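Local coordinates for protein alpha-1,4-endofucoidanase (Mariniflexile fucanivorans, PDB 6DLH) that hydrolyses fucoidan internally as a glycoside hydrolase of family 107, its catalytic part followed by immunoglobulin-like domains that bind calcium, at residues 656-661 with 693-698; 673-678 with 710-715. One frame throughout, in Å; residues are numbered along the deposited sequence.

Contact 1: 656-661 with 693-698; sequences YTLQLG and WKLSGT
L658 and L695 carry the same first torsion, CG beside the backbone N and anti to the carbonyl carbon (chi1 -65° and -66°), and from neighbouring antiparallel strands they meet on one face of the sheet. CD1 of L695 does the touching, lying 3.9 Å from CG of L658 and equally near its CD1, while the two side chains cross obliquely. Beneath them the backbones pair through two hydrogen-bonded pairs, Y656 with L695 and L658 with W693. The shortest of the four bonds runs from L658 N to W693 O at 2.7 Å, and its reverse, W693 N to L658 O, is 2.9 Å. T657 and K694 form the non-hydrogen-bonded pair between, on the exposed face, where T657 OG1 lies 4.1 Å from K694 CG. L643 and L645 of strand 642-649 pack against the leucine face, L643 on L658 and L645 on L695. An alanine at L658 would probably leave CD1 of L695 without its partner carbons and open a gap between the two strands' side chains. The chemistry is that of a sandwich sheet in the C-terminal Ig-like domain of this chain: backbone polarity is spent between strands, leucine carbons are turned inward, and a threonine and a lysine chain lie outward.

Contact 2: 673-678 with 710-715; sequences TITKTS and TFNLSD. With CA (calcium ion), chain F.
T710 OG1 sits between two hydroxyls, 2.6 Å from T677 OG1 and 2.9 Å from S678 OG, and hydrogen-bonds to both. T677 and S678 together face T710 here, a classic beta bulge in the antiparallel pairing of strands 674-678 and 705-713 of an Ig-like domain. Its backbone is tied at both positions: T677 N donates to T710 O, and T710 N reaches S678 O at 3.1 Å from above the carbonyl plane. T710 OG1 stands between its own backbone N and carbonyl carbon (chi1 72°), which turns it toward the hydroxyls of T677 and S678.

Past the bulge the ladder is regular. T675 and N712 exchange two backbone bonds, the straighter being N712 N to T675 O at 2.8 Å, with an N-H...O angle of 170°. On the inward face, CB and CG of K676 run by the F711 ring, CB 3.7 Å from CE2, and I674 meets the same residue at about a right angle, its CG2 3.8 Å from CD2. The other branch of I674 puts CG1 3.7 Å from CD1 of L713. I685 of strand 684-689, in the other sheet, touches both I674 and F711, while I724, on the adjacent strand of the same sheet, lies beside F711. The extended K676 chain carries NZ on to the carbonyl oxygens of P680 and L683, which hold its charged end.

Where the strand gives way to a loop, D715 enters the calcium site that G634, D666, E668 and D670 complete. OD1 accepts a hydrogen bond from the backbone N of T717, and OD2 binds the calcium ion at 2.3 Å.

In the fold
Contact 1 and contact 2 belong to the two facing sheets of the C-terminal Ig-like domain of this chain, their centres 13 Å apart, and each joins an early strand to a later one. Along the chain they interleave: 656-661 precedes 673-678, and 693-698 precedes 710-715, so the two pairings cross. They meet in the core, where L695 CD2 lies 3.5 Å from F711 CZ, and at the edge of strand 674-678, where W693 CZ3 comes 3.5 Å from the carbonyl oxygen of I674. Calcium is bound at the end of contact 2, through D715; the nearest atom of the W693 side chain is about 14 Å from the ion. Neither pairing belongs to the parallel-stranded hydrolase part of the chain.

Contact 1: 656-661 with 693-698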
loop_
_atom_site.group_PDB
_atom_site.type_symbol
_atom_site.label_atom_id
_atom_site.label_comp_id
_atom_site.label_asym_id
_atom_site.label_seq_id
_atom_site.Cartn_x
_atom_site.Cartn_y
_atom_site.Cartn_z
ATOM N N TYR A 656 9.740 -36.480 3.450
ATOM C CA TYR A 656 9.675 -35.858 2.136
ATOM C C TYR A 656 8.252 -35.962 1.594
ATOM O O TYR A 656 7.677 -37.049 1.571
ATOM C CB TYR A 656 10.642 -36.533 1.163
ATOM C CG TYR A 656 10.968 -35.712 -0.058
ATOM C CD1 TYR A 656 10.060 -35.572 -1.098
ATOM C CD2 TYR A 656 12.194 -35.081 -0.179
ATOM C CE1 TYR A 656 10.362 -34.826 -2.226
ATOM C CE2 TYR A 656 12.513 -34.331 -1.298
ATOM C CZ TYR A 656 11.596 -34.201 -2.326
ATOM O OH TYR A 656 11.916 -33.466 -3.431
ATOM N N THR A 657 7.703 -34.823 1.149
ATOM C CA THR A 657 6.329 -34.769 0.673
ATOM C C THR A 657 6.315 -34.723 -0.854
ATOM O O THR A 657 6.935 -33.852 -1.464
ATOM C CB THR A 657 5.538 -33.640 1.355
ATOM O OG1 THR A 657 5.346 -33.964 2.733
ATOM C CG2 THR A 657 4.182 -33.402 0.728
ATOM N N LEU A 658 5.617 -35.697 -1.456
ATOM C CA LEU A 658 5.338 -35.689 -2.882
ATOM C C LEU A 658 4.082 -34.858 -3.123
ATOM O O LEU A 658 3.092 -34.997 -2.399
ATOM C CB LEU A 658 5.146 -37.127 -3.376
ATOM C CG LEU A 658 6.369 -38.046 -3.291
ATOM C CD1 LEU A 658 6.027 -39.440 -3.800
ATOM C CD2 LEU A 658 7.561 -37.473 -4.047
ATOM N N GLN A 659 4.142 -34.006 -4.153
ATOM C CA GLN A 659 3.161 -32.953 -4.362
ATOM C C GLN A 659 2.570 -33.058 -5.768
ATOM O O GLN A 659 3.304 -33.046 -6.757
ATOM C CB GLN A 659 3.839 -31.594 -4.171
ATOM C CG GLN A 659 2.869 -30.426 -4.058
ATOM C CD GLN A 659 2.449 -30.177 -2.629
ATOM O OE1 GLN A 659 3.280 -30.094 -1.724
ATOM N NE2 GLN A 659 1.148 -30.049 -2.418
ATOM N N LEU A 660 1.234 -33.152 -5.836
ATOM C CA LEU A 660 0.513 -33.067 -7.096
ATOM C C LEU A 660 0.850 -31.727 -7.739
ATOM O O LEU A 660 0.650 -30.679 -7.130
ATOM C CB LEU A 660 -0.994 -33.187 -6.836
ATOM C CG LEU A 660 -1.910 -33.024 -8.051
ATOM C CD1 LEU A 660 -1.789 -34.208 -9.000
ATOM C CD2 LEU A 660 -3.360 -32.849 -7.621
ATOM N N GLY A 661 1.402 -31.785 -8.953
ATOM C CA GLY A 661 1.734 -30.583 -9.697
ATOM C C GLY A 661 3.232 -30.319 -9.693
ATOM O O GLY A 661 3.722 -29.547 -10.510
ATOM N N TRP A 693 1.437 -36.614 -0.704
ATOM C CA TRP A 693 1.722 -37.896 -0.073
ATOM C C TRP A 693 3.080 -37.818 0.620
ATOM O O TRP A 693 4.049 -37.344 0.028
ATOM C CB TRP A 693 1.685 -39.031 -1.112
ATOM C CG TRP A 693 0.332 -39.278 -1.709
ATOM C CD1 TRP A 693 -0.355 -38.451 -2.553
ATOM C CD2 TRP A 693 -0.508 -40.434 -1.516
ATOM N NE1 TRP A 693 -1.562 -39.002 -2.888
ATOM C CE2 TRP A 693 -1.685 -40.220 -2.269
ATOM C CE3 TRP A 693 -0.385 -41.623 -0.787
ATOM C CZ2 TRP A 693 -2.726 -41.147 -2.304
ATOM C CZ3 TRP A 693 -1.417 -42.536 -0.814
ATOM C CH2 TRP A 693 -2.572 -42.300 -1.564
ATOM N N LYS A 694 3.146 -38.281 1.877
ATOM C CA LYS A 694 4.373 -38.161 2.656
ATOM C C LYS A 694 5.124 -39.492 2.710
ATOM O O LYS A 694 4.577 -40.518 3.116
ATOM C CB LYS A 694 4.107 -37.613 4.063
ATOM C CG LYS A 694 5.354 -37.391 4.916
ATOM C CD LYS A 694 5.098 -36.701 6.242
ATOM C CE LYS A 694 4.543 -37.613 7.316
ATOM N NZ LYS A 694 4.154 -36.849 8.525
ATOM N N LEU A 695 6.396 -39.437 2.301
ATOM C CA LEU A 695 7.342 -40.524 2.470
ATOM C C LEU A 695 8.057 -40.331 3.801
ATOM O O LEU A 695 8.703 -39.305 4.015
ATOM C CB LEU A 695 8.352 -40.479 1.320
ATOM C CG LEU A 695 7.787 -40.752 -0.073
ATOM C CD1 LEU A 695 8.731 -40.235 -1.148
ATOM C CD2 LEU A 695 7.516 -42.236 -0.263
ATOM N N SER A 696 7.940 -41.324 4.688
ATOM C CA SER A 696 8.587 -41.226 5.985
ATOM C C SER A 696 9.155 -42.572 6.426
ATOM O O SER A 696 8.867 -43.614 5.834
ATOM C CB SER A 696 7.654 -40.646 7.012
ATOM O OG SER A 696 6.429 -41.357 7.034
ATOM N N GLY A 697 9.967 -42.516 7.483
ATOM C CA GLY A 697 10.598 -43.679 8.076
ATOM C C GLY A 697 11.975 -43.309 8.607
ATOM O O GLY A 697 12.478 -42.227 8.314
ATOM N N THR A 698 12.577 -44.218 9.378
ATOM C CA THR A 698 13.891 -43.961 9.942
ATOM C C THR A 698 14.890 -44.969 9.383
ATOM O O THR A 698 14.768 -46.166 9.626
ATOM C CB THR A 698 13.846 -43.912 11.477
ATOM O OG1 THR A 698 12.796 -43.014 11.838
ATOM C CG2 THR A 698 15.150 -43.445 12.086
#

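Contact 2: 673-678 with 710-715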
loop_
_atom_site.group_PDB
_atom_site.type_symbol
_atom_site.label_atom_id
_atom_site.label_comp_id
_atom_site.label_asym_id
_atom_site.label_seq_id
_atom_site.Cartn_x
_atom_site.Cartn_y
_atom_site.Cartn_z
ATOM N N THR A 673 -3.864 -42.426 -6.522
ATOM C CA THR A 673 -3.370 -43.260 -5.438
ATOM C C THR A 673 -1.907 -43.595 -5.721
ATOM O O THR A 673 -1.550 -43.881 -6.858
ATOM C CB THR A 673 -4.234 -44.520 -5.264
ATOM O OG1 THR A 673 -5.606 -44.145 -5.127
ATOM C CG2 THR A 673 -3.827 -45.370 -4.078
ATOM N N ILE A 674 -1.064 -43.501 -4.686
ATOM C CA ILE A 674 0.311 -43.970 -4.755
ATOM C C ILE A 674 0.456 -45.153 -3.799
ATOM O O ILE A 674 0.192 -45.048 -2.600
ATOM C CB ILE A 674 1.333 -42.840 -4.491
ATOM C CG1 ILE A 674 1.102 -41.639 -5.414
ATOM C CG2 ILE A 674 2.762 -43.357 -4.598
ATOM C CD1 ILE A 674 2.126 -40.536 -5.275
ATOM N N THR A 675 0.831 -46.300 -4.371
ATOM C CA THR A 675 1.137 -47.502 -3.614
ATOM C C THR A 675 2.605 -47.850 -3.845
ATOM O O THR A 675 3.160 -47.569 -4.903
ATOM C CB THR A 675 0.193 -48.648 -3.998
ATOM O OG1 THR A 675 0.369 -48.849 -5.400
ATOM C CG2 THR A 675 -1.263 -48.344 -3.715
ATOM N N LYS A 676 3.239 -48.419 -2.818
ATOM C CA LYS A 676 4.612 -48.873 -2.930
ATOM C C LYS A 676 4.587 -50.249 -3.583
ATOM O O LYS A 676 3.675 -51.036 -3.320
ATOM C CB LYS A 676 5.259 -48.949 -1.547
ATOM C CG LYS A 676 6.762 -49.189 -1.538
ATOM C CD LYS A 676 7.255 -49.556 -0.155
ATOM C CE LYS A 676 8.762 -49.603 -0.042
ATOM N NZ LYS A 676 9.170 -49.948 1.340
ATOM N N THR A 677 5.594 -50.516 -4.427
ATOM C CA THR A 677 5.673 -51.765 -5.166
ATOM C C THR A 677 7.002 -52.485 -4.920
ATOM O O THR A 677 7.062 -53.699 -5.105
ATOM C CB THR A 677 5.301 -51.584 -6.646
ATOM O OG1 THR A 677 6.192 -50.616 -7.200
ATOM C CG2 THR A 677 3.852 -51.187 -6.861
ATOM N N SER A 678 8.053 -51.762 -4.500
ATOM C CA SER A 678 9.297 -52.420 -4.113
ATOM C C SER A 678 10.260 -51.458 -3.419
ATOM O O SER A 678 10.045 -50.246 -3.432
ATOM C CB SER A 678 9.960 -53.108 -5.282
ATOM O OG SER A 678 10.654 -52.174 -6.092
ATOM N N THR A 710 10.192 -48.290 -5.824
ATOM C CA THR A 710 9.282 -48.093 -6.940
ATOM C C THR A 710 7.884 -47.809 -6.391
ATOM O O THR A 710 7.466 -48.404 -5.397
ATOM C CB THR A 710 9.359 -49.248 -7.957
ATOM O OG1 THR A 710 8.742 -50.411 -7.400
ATOM C CG2 THR A 710 10.772 -49.576 -8.394
ATOM N N PHE A 711 7.176 -46.888 -7.050
ATOM C CA PHE A 711 5.860 -46.471 -6.598
ATOM C C PHE A 711 4.901 -46.439 -7.783
ATOM O O PHE A 711 5.283 -46.090 -8.896
ATOM C CB PHE A 711 5.930 -45.125 -5.862
ATOM C CG PHE A 711 6.536 -45.190 -4.479
ATOM C CD1 PHE A 711 7.904 -45.035 -4.289
ATOM C CD2 PHE A 711 5.743 -45.421 -3.361
ATOM C CE1 PHE A 711 8.459 -45.098 -3.019
ATOM C CE2 PHE A 711 6.302 -45.490 -2.091
ATOM C CZ PHE A 711 7.662 -45.333 -1.922
ATOM N N ASN A 712 3.645 -46.801 -7.524
ATOM C CA ASN A 712 2.672 -46.876 -8.596
ATOM C C ASN A 712 1.596 -45.814 -8.388
ATOM O O ASN A 712 1.105 -45.627 -7.276
ATOM C CB ASN A 712 2.155 -48.302 -8.822
ATOM C CG ASN A 712 1.111 -48.370 -9.915
ATOM O OD1 ASN A 712 1.427 -48.666 -11.068
ATOM N ND2 ASN A 712 -0.132 -48.063 -9.574
ATOM N N LEU A 713 1.236 -45.160 -9.498
ATOM C CA LEU A 713 0.310 -44.044 -9.545
ATOM C C LEU A 713 -0.817 -44.403 -10.516
ATOM O O LEU A 713 -0.571 -44.542 -11.711
ATOM C CB LEU A 713 1.149 -42.856 -10.029
ATOM C CG LEU A 713 0.448 -41.513 -10.205
ATOM C CD1 LEU A 713 -0.042 -40.962 -8.872
ATOM C CD2 LEU A 713 1.398 -40.532 -10.872
ATOM N N SER A 714 -2.054 -44.543 -10.011
ATOM C CA SER A 714 -2.994 -45.442 -10.670
ATOM C C SER A 714 -4.285 -44.795 -11.180
ATOM O O SER A 714 -4.899 -45.342 -12.093
ATOM C CB SER A 714 -3.291 -46.653 -9.819
ATOM O OG SER A 714 -4.258 -46.353 -8.821
ATOM N N ASP A 715 -4.723 -43.679 -10.580
ATOM C CA ASP A 715 -6.078 -43.170 -10.784
ATOM C C ASP A 715 -7.102 -44.308 -10.691
ATOM O O ASP A 715 -7.080 -45.083 -9.736
ATOM C CB ASP A 715 -6.199 -42.195 -11.969
ATOM C CG ASP A 715 -6.330 -42.783 -13.370
ATOM O OD1 ASP A 715 -6.707 -43.961 -13.496
ATOM O OD2 ASP A 715 -6.078 -42.036 -14.340
HETATM CA CA CA F . -6.541 -40.135 -15.608
#